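PDB 2WAN: pullulanase from Bacillus acidopullulyticus, which catalyses the hydrolysis of alpha-1,6-glucosidic linkages in pullulan, and probably debranches related starch polysaccharides, as a glycoside hydrolase. Local coordinates for residues His822-His827 with Gln896-Lys900; Gly886-Ile890 with Ser901-Met906. All coordinates share one frame. Residue numbers count along the deposited sequence, not the author numbering.

Interaction 1 (His822-His827 with Gln896-Lys900); sequences HLRNQH and QIGEK
The last turn of a helix, His822 to Gln826, meets the short strand Gln896-Ile897 and the turn after it. Their backbones come closest at Leu823 and Gly898, CA to CA 6.4 Å. Gly898 is almost fully extended (phi/psi -180/-164), and Glu899 then bends to -95/-9. Glu899, the residue most covered here, takes m at chi1 and chi2, which brings its carboxylate back over the helix terminus. OE1 accepts a nearly straight hydrogen bond from His827 NE2 (2.8 Å, 171°) near the plane of the ring, while OE2 packs against Leu823 CD1 at 3.6 Å and Gln826 CB at 3.4 Å. His827, the first residue to leave helical angles, uses its other nitrogen, ND1, on Asp863, so the imidazole lies between two carboxylates; its ring also stacks on Trp865. Leu823 (t, p) packs between the helix and the 897-899 backbone: CD1 reaches Gly898 O at 3.8 Å and CD2 touches Ile897 CG2 at 4.2 Å. Ile897 (m, m) also rests on Tyr816, Ser819 and Met820, one flank of the same helix. The contact is thus a small apolar patch with a His-carboxylate bond at its border. It joins helix 811-826, which follows the eighth strand of the catalytic (beta/alpha)8 barrel, to strand 896-897 of the C-terminal beta domain, with Gly898 hydrogen-bonded through its backbone to Val891 of strand 888-893.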
ATOM      1  N   HIS A 822     -26.502  -9.078   8.527  1.00 10.12           N
ATOM      2  CA  HIS A 822     -26.893 -10.441   8.921  1.00  9.33           C
ATOM      3  C   HIS A 822     -27.411 -11.278   7.750  1.00 10.91           C
ATOM      4  O   HIS A 822     -27.120 -12.469   7.666  1.00  9.57           O
ATOM      5  CB  HIS A 822     -27.923 -10.400  10.055  1.00 10.01           C
ATOM      6  CG  HIS A 822     -27.347  -9.933  11.360  1.00 12.18           C
ATOM      7  ND1 HIS A 822     -26.948 -10.798  12.355  1.00 23.51           N
ATOM      8  CD2 HIS A 822     -27.091  -8.688  11.824  1.00  9.99           C
ATOM      9  CE1 HIS A 822     -26.496 -10.104  13.387  1.00 18.35           C
ATOM     10  NE2 HIS A 822     -26.566  -8.821  13.086  1.00 19.15           N
ATOM     11  N   LEU A 823     -28.155 -10.652   6.843  1.00  9.19           N
ATOM     12  CA  LEU A 823     -28.601 -11.351   5.627  1.00 10.68           C
ATOM     13  C   LEU A 823     -27.405 -11.888   4.807  1.00 10.19           C
ATOM     14  O   LEU A 823     -27.385 -13.071   4.438  1.00 10.17           O
ATOM     15  CB  LEU A 823     -29.483 -10.437   4.765  1.00  9.03           C
ATOM     16  CG  LEU A 823     -30.078 -11.140   3.521  1.00 11.71           C
ATOM     17  CD1 LEU A 823     -31.265 -12.020   3.907  1.00 14.74           C
ATOM     18  CD2 LEU A 823     -30.509 -10.086   2.530  1.00 14.81           C
ATOM     19  N   ARG A 824     -26.428 -11.035   4.515  1.00  9.19           N
ATOM     20  CA  ARG A 824     -25.203 -11.464   3.841  1.00 10.10           C
ATOM     21  C   ARG A 824     -24.498 -12.592   4.604  1.00 10.71           C
ATOM     22  O   ARG A 824     -24.041 -13.580   3.974  1.00  8.83           O
ATOM     23  CB  ARG A 824     -24.231 -10.291   3.636  1.00  7.47           C
ATOM     24  CG  ARG A 824     -23.075 -10.658   2.706  1.00  9.81           C
ATOM     25  CD  ARG A 824     -21.962  -9.598   2.716  1.00  9.51           C
ATOM     26  NE  ARG A 824     -20.847  -9.993   1.834  1.00 10.94           N
ATOM     27  CZ  ARG A 824     -20.824  -9.832   0.505  1.00  9.67           C
ATOM     28  NH1 ARG A 824     -21.867  -9.324  -0.145  1.00 10.73           N
ATOM     29  NH2 ARG A 824     -19.757 -10.222  -0.192  1.00 13.61           N
ATOM     30  N   ASN A 825     -24.404 -12.454   5.934  1.00  9.15           N
ATOM     31  CA  ASN A 825     -23.707 -13.468   6.743  1.00 10.74           C
ATOM     32  C   ASN A 825     -24.386 -14.829   6.616  1.00  9.72           C
ATOM     33  O   ASN A 825     -23.726 -15.864   6.694  1.00 10.78           O
ATOM     34  CB  ASN A 825     -23.644 -13.093   8.233  1.00 11.66           C
ATOM     35  CG  ASN A 825     -22.782 -11.863   8.522  1.00 11.81           C
ATOM     36  OD1 ASN A 825     -22.009 -11.377   7.674  1.00 10.49           O
ATOM     37  ND2 ASN A 825     -22.919 -11.339   9.760  1.00  9.50           N
ATOM     38  N   GLN A 826     -25.706 -14.814   6.438  1.00  9.96           N
ATOM     39  CA  GLN A 826     -26.519 -16.037   6.397  1.00 12.53           C
ATOM     40  C   GLN A 826     -26.604 -16.669   5.019  1.00 11.62           C
ATOM     41  O   GLN A 826     -26.988 -17.845   4.904  1.00 11.54           O
ATOM     42  CB  GLN A 826     -27.936 -15.734   6.891  1.00 10.03           C
ATOM     43  CG  GLN A 826     -28.048 -15.549   8.408  1.00 18.43           C
ATOM     44  CD  GLN A 826     -27.667 -16.813   9.185  1.00 28.52           C
ATOM     45  OE1 GLN A 826     -27.122 -16.739  10.293  1.00 30.69           O
ATOM     46  NE2 GLN A 826     -27.961 -17.979   8.603  1.00 25.03           N
ATOM     47  N   HIS A 827     -26.268 -15.895   3.984  1.00  8.83           N
ATOM     48  CA  HIS A 827     -26.517 -16.311   2.610  1.00  9.59           C
ATOM     49  C   HIS A 827     -25.286 -16.260   1.752  1.00  9.23           C
ATOM     50  O   HIS A 827     -24.947 -15.202   1.203  1.00  8.82           O
ATOM     51  CB  HIS A 827     -27.690 -15.508   2.015  1.00  8.04           C
ATOM     52  CG  HIS A 827     -28.989 -15.922   2.605  1.00 11.19           C
ATOM     53  ND1 HIS A 827     -29.616 -17.098   2.250  1.00 10.44           N
ATOM     54  CD2 HIS A 827     -29.717 -15.391   3.617  1.00  8.92           C
ATOM     55  CE1 HIS A 827     -30.696 -17.250   2.992  1.00  8.19           C
ATOM     56  NE2 HIS A 827     -30.779 -16.232   3.831  1.00  9.45           N
ATOM     57  N   GLN A 896     -37.780  -2.780   5.577  1.00 12.73           N
ATOM     58  CA  GLN A 896     -37.766  -4.091   6.237  1.00 13.12           C
ATOM     59  C   GLN A 896     -36.901  -5.087   5.481  1.00 13.83           C
ATOM     60  O   GLN A 896     -37.227  -5.425   4.344  1.00 13.45           O
ATOM     61  CB  GLN A 896     -39.174  -4.665   6.306  1.00 14.55           C
ATOM     62  CG  GLN A 896     -40.220  -3.780   6.950  1.00 21.12           C
ATOM     63  CD  GLN A 896     -41.487  -4.558   7.230  1.00 29.66           C
ATOM     64  OE1 GLN A 896     -41.566  -5.315   8.200  1.00 38.62           O
ATOM     65  NE2 GLN A 896     -42.478  -4.401   6.364  1.00 38.35           N
ATOM     66  N   ILE A 897     -35.837  -5.598   6.116  1.00 12.10           N
ATOM     67  CA  ILE A 897     -34.947  -6.575   5.492  1.00 12.33           C
ATOM     68  C   ILE A 897     -34.796  -7.738   6.479  1.00 11.97           C
ATOM     69  O   ILE A 897     -34.612  -7.504   7.675  1.00 13.10           O
ATOM     70  CB  ILE A 897     -33.533  -5.981   5.252  1.00 12.61           C
ATOM     71  CG1 ILE A 897     -33.605  -4.685   4.432  1.00 14.65           C
ATOM     72  CG2 ILE A 897     -32.564  -7.034   4.630  1.00 13.69           C
ATOM     73  CD1 ILE A 897     -34.037  -4.872   2.986  1.00 14.24           C
ATOM     74  N   GLY A 898     -34.893  -8.975   6.006  1.00 11.76           N
ATOM     75  CA  GLY A 898     -34.746 -10.093   6.928  1.00 10.88           C
ATOM     76  C   GLY A 898     -34.871 -11.447   6.275  1.00 11.88           C
ATOM     77  O   GLY A 898     -34.818 -11.571   5.046  1.00 13.35           O
ATOM     78  N   GLU A 899     -35.073 -12.461   7.121  1.00 11.53           N
ATOM     79  CA  GLU A 899     -35.212 -13.838   6.657  1.00 10.58           C
ATOM     80  C   GLU A 899     -36.658 -14.295   6.468  1.00 12.19           C
ATOM     81  O   GLU A 899     -36.895 -15.393   5.952  1.00 15.76           O
ATOM     82  CB  GLU A 899     -34.533 -14.777   7.662  1.00 10.44           C
ATOM     83  CG  GLU A 899     -33.047 -14.476   7.881  1.00 10.24           C
ATOM     84  CD  GLU A 899     -32.159 -14.883   6.696  1.00  9.68           C
ATOM     85  OE1 GLU A 899     -32.595 -15.723   5.883  1.00 12.82           O
ATOM     86  OE2 GLU A 899     -30.999 -14.399   6.621  1.00 12.45           O
ATOM     87  N   LYS A 900     -37.606 -13.471   6.919  1.00 13.64           N
ATOM     88  CA  LYS A 900     -39.016 -13.865   7.022  1.00 15.41           C
ATOM     89  C   LYS A 900     -39.818 -13.354   5.827  1.00 15.02           C
ATOM     90  O   LYS A 900     -39.498 -12.308   5.247  1.00 14.46           O
ATOM     91  CB  LYS A 900     -39.654 -13.288   8.298  1.00 15.69           C
ATOM     92  CG  LYS A 900     -38.989 -13.687   9.623  1.00 25.07           C
ATOM     93  CD  LYS A 900     -39.459 -12.712  10.713  1.00 31.23           C
ATOM     94  CE  LYS A 900     -38.810 -12.979  12.059  1.00 38.88           C
ATOM     95  NZ  LYS A 900     -39.607 -13.933  12.867  1.00 45.27           N
TER

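Interaction 2 (Gly886-Ile890 with Ser901-Met906); sequences GDWTI and SLGHVM
Two extended segments run antiparallel, their end-to-end directions 140° apart. Trp888 and Val905 form a hydrogen-bonded pair (CA-CA 5.3 Å): Trp888 N gives to Val905 O and Val905 N to Trp888 O, both 2.9 Å. Thr889 and His904 follow as a non-hydrogen-bonded pair, CA-CA 4.6 Å. Beyond them Ile890 faces two residues where the pairing runs into the turn, donating from N to Gly903 O and accepting at O from Leu902 N, each 2.8 Å. Gly903, at phi/psi 136/159, has angles that call for glycine, and its N is bonded to Ser901 OG (3.1 Å) in an ST turn. On the Thr889 face, Asp887 (chi1 t) accepts at OD1 from His904 ND1 (2.6 Å, 149°), and His904 NE2 meets a glycerol probably left from crystallisation. On the other face, Val905 CG2 touches Trp888 CB at 4.2 Å and Val905 CG1 touches Ile890 CD1 at 3.9 Å; the indole turns away to bond Pro884 O through NE1. Strand 915-920 flanks 888-893, Thr889 bonding to Lys920 by backbone, and Asp887 O accepts from Gln921 NE2. Trp888 and Ile890 thus have both backbone polar groups paired and Asp887 a ring N-H: polar bonds hold strand 904-905, backed by apolar contacts on one face.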
ATOM      1  N   GLY A 886     -42.884 -18.642 -11.347  1.00 15.42           N
ATOM      2  CA  GLY A 886     -43.025 -19.216 -10.026  1.00 18.08           C
ATOM      3  C   GLY A 886     -43.377 -18.225  -8.938  1.00 17.18           C
ATOM      4  O   GLY A 886     -43.511 -17.020  -9.188  1.00 17.50           O
ATOM      5  N   ASP A 887     -43.552 -18.762  -7.738  1.00 16.27           N
ATOM      6  CA  ASP A 887     -43.877 -17.974  -6.554  1.00 18.26           C
ATOM      7  C   ASP A 887     -42.616 -17.355  -5.961  1.00 17.48           C
ATOM      8  O   ASP A 887     -41.624 -18.058  -5.718  1.00 17.50           O
ATOM      9  CB  ASP A 887     -44.555 -18.862  -5.508  1.00 20.19           C
ATOM     10  CG  ASP A 887     -45.068 -18.060  -4.316  1.00 26.52           C
ATOM     11  OD1 ASP A 887     -44.536 -18.231  -3.209  1.00 34.21           O
ATOM     12  OD2 ASP A 887     -45.972 -17.224  -4.506  1.00 34.07           O
ATOM     13  N   TRP A 888     -42.673 -16.046  -5.712  1.00 16.38           N
ATOM     14  CA  TRP A 888     -41.574 -15.316  -5.064  1.00 14.68           C
ATOM     15  C   TRP A 888     -41.954 -14.825  -3.671  1.00 14.47           C
ATOM     16  O   TRP A 888     -43.046 -14.288  -3.457  1.00 13.96           O
ATOM     17  CB  TRP A 888     -41.093 -14.151  -5.943  1.00 13.09           C
ATOM     18  CG  TRP A 888     -40.422 -14.644  -7.169  1.00 12.78           C
ATOM     19  CD1 TRP A 888     -41.016 -14.936  -8.374  1.00 13.71           C
ATOM     20  CD2 TRP A 888     -39.030 -14.949  -7.319  1.00 12.82           C
ATOM     21  NE1 TRP A 888     -40.074 -15.409  -9.259  1.00 14.44           N
ATOM     22  CE2 TRP A 888     -38.845 -15.415  -8.645  1.00 14.55           C
ATOM     23  CE3 TRP A 888     -37.912 -14.862  -6.459  1.00 11.62           C
ATOM     24  CZ2 TRP A 888     -37.588 -15.808  -9.139  1.00 14.37           C
ATOM     25  CZ3 TRP A 888     -36.664 -15.238  -6.952  1.00 13.58           C
ATOM     26  CH2 TRP A 888     -36.514 -15.716  -8.280  1.00 13.49           C
ATOM     27  N   THR A 889     -41.053 -15.041  -2.719  1.00 10.71           N
ATOM     28  CA  THR A 889     -41.224 -14.563  -1.356  1.00 11.10           C
ATOM     29  C   THR A 889     -40.467 -13.248  -1.197  1.00 12.05           C
ATOM     30  O   THR A 889     -39.266 -13.200  -1.443  1.00 10.88           O
ATOM     31  CB  THR A 889     -40.682 -15.601  -0.329  1.00 11.98           C
ATOM     32  OG1 THR A 889     -41.370 -16.840  -0.500  1.00 15.84           O
ATOM     33  CG2 THR A 889     -40.903 -15.095   1.104  1.00 12.00           C
ATOM     34  N   ILE A 890     -41.163 -12.182  -0.791  1.00 10.29           N
ATOM     35  CA  ILE A 890     -40.509 -10.896  -0.517  1.00 10.87           C
ATOM     36  C   ILE A 890     -39.832 -10.992   0.846  1.00 11.04           C
ATOM     37  O   ILE A 890     -40.476 -11.333   1.827  1.00 13.09           O
ATOM     38  CB  ILE A 890     -41.534  -9.724  -0.501  1.00  9.17           C
ATOM     39  CG1 ILE A 890     -42.268  -9.645  -1.849  1.00 12.10           C
ATOM     40  CG2 ILE A 890     -40.815  -8.408  -0.159  1.00 11.80           C
ATOM     41  CD1 ILE A 890     -43.598  -8.843  -1.781  1.00 14.94           C
ATOM     42  N   SER A 901     -40.875 -14.079   5.480  1.00 12.73           N
ATOM     43  CA  SER A 901     -41.774 -13.641   4.412  1.00 15.04           C
ATOM     44  C   SER A 901     -42.486 -12.335   4.748  1.00 14.36           C
ATOM     45  O   SER A 901     -43.089 -12.206   5.822  1.00 15.13           O
ATOM     46  CB  SER A 901     -42.834 -14.706   4.132  1.00 14.49           C
ATOM     47  OG  SER A 901     -43.750 -14.211   3.149  1.00 16.08           O
ATOM     48  N   LEU A 902     -42.411 -11.387   3.819  1.00 12.42           N
ATOM     49  CA  LEU A 902     -43.163 -10.129   3.896  1.00 13.60           C
ATOM     50  C   LEU A 902     -44.343 -10.151   2.939  1.00 15.65           C
ATOM     51  O   LEU A 902     -45.022  -9.137   2.748  1.00 16.56           O
ATOM     52  CB  LEU A 902     -42.261  -8.956   3.519  1.00 12.94           C
ATOM     53  CG  LEU A 902     -40.985  -8.793   4.351  1.00 14.48           C
ATOM     54  CD1 LEU A 902     -40.210  -7.579   3.885  1.00 15.12           C
ATOM     55  CD2 LEU A 902     -41.309  -8.692   5.869  1.00 14.02           C
ATOM     56  N   GLY A 903     -44.580 -11.306   2.333  1.00 15.54           N
ATOM     57  CA  GLY A 903     -45.635 -11.435   1.341  1.00 16.10           C
ATOM     58  C   GLY A 903     -45.112 -12.223   0.165  1.00 15.92           C
ATOM     59  O   GLY A 903     -43.898 -12.316  -0.027  1.00 17.16           O
ATOM     60  N   HIS A 904     -46.032 -12.799  -0.607  1.00 15.94           N
ATOM     61  CA  HIS A 904     -45.696 -13.556  -1.822  1.00 14.97           C
ATOM     62  C   HIS A 904     -46.240 -12.856  -3.054  1.00 15.73           C
ATOM     63  O   HIS A 904     -47.335 -12.261  -3.010  1.00 17.33           O
ATOM     64  CB  HIS A 904     -46.288 -14.968  -1.750  1.00 16.03           C
ATOM     65  CG  HIS A 904     -45.653 -15.827  -0.700  1.00 17.21           C
ATOM     66  ND1 HIS A 904     -44.773 -16.843  -1.004  1.00 23.35           N
ATOM     67  CD2 HIS A 904     -45.735 -15.790   0.652  1.00 18.39           C
ATOM     68  CE1 HIS A 904     -44.364 -17.418   0.113  1.00 19.55           C
ATOM     69  NE2 HIS A 904     -44.921 -16.788   1.133  1.00 17.87           N
ATOM     70  N   VAL A 905     -45.487 -12.928  -4.153  1.00 12.83           N
ATOM     71  CA  VAL A 905     -45.926 -12.352  -5.430  1.00 13.57           C
ATOM     72  C   VAL A 905     -45.521 -13.256  -6.590  1.00 15.16           C
ATOM     73  O   VAL A 905     -44.584 -14.066  -6.461  1.00 14.81           O
ATOM     74  CB  VAL A 905     -45.334 -10.935  -5.678  1.00 14.83           C
ATOM     75  CG1 VAL A 905     -45.932  -9.893  -4.709  1.00 15.93           C
ATOM     76  CG2 VAL A 905     -43.800 -10.974  -5.602  1.00 16.10           C
ATOM     77  N   MET A 906     -46.239 -13.131  -7.710  1.00 14.76           N
ATOM     78  CA  MET A 906     -45.839 -13.722  -8.984  1.00 13.14           C
ATOM     79  C   MET A 906     -45.909 -12.689 -10.094  1.00 14.21           C
ATOM     80  O   MET A 906     -46.737 -11.778 -10.046  1.00 15.73           O
ATOM     81  CB  MET A 906     -46.744 -14.901  -9.361  1.00 17.30           C
ATOM     82  CG  MET A 906     -46.801 -15.967  -8.317  1.00 20.78           C
ATOM     83  SD  MET A 906     -48.011 -17.238  -8.750  1.00 30.20           S
ATOM     84  CE  MET A 906     -47.327 -17.841 -10.261  1.00 22.93           C
TER

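How the interactions relate
From the N terminus the segments come in the order 822-827, 886-890, 896-900, 901-906, so the two contacts cross. Interaction 1 spans the 68 residues from the end of the last barrel helix, through most of the beta domain's strands, back to that helix. Interaction 2 closes a 10-residue excursion that completes strand 888-893, makes strand 896-897 and returns at 901. Because 896-900 runs directly into 901-906, one continuous piece of chain touches the barrel helix first and then pairs with 888-890 of strand 888-893. The centres lie 16 Å apart, and Gln896 O packs on Leu902 CD1 at 3.7 Å. Interaction 1 ties barrel to C-terminal sheet; interaction 2 holds strands within that sheet together.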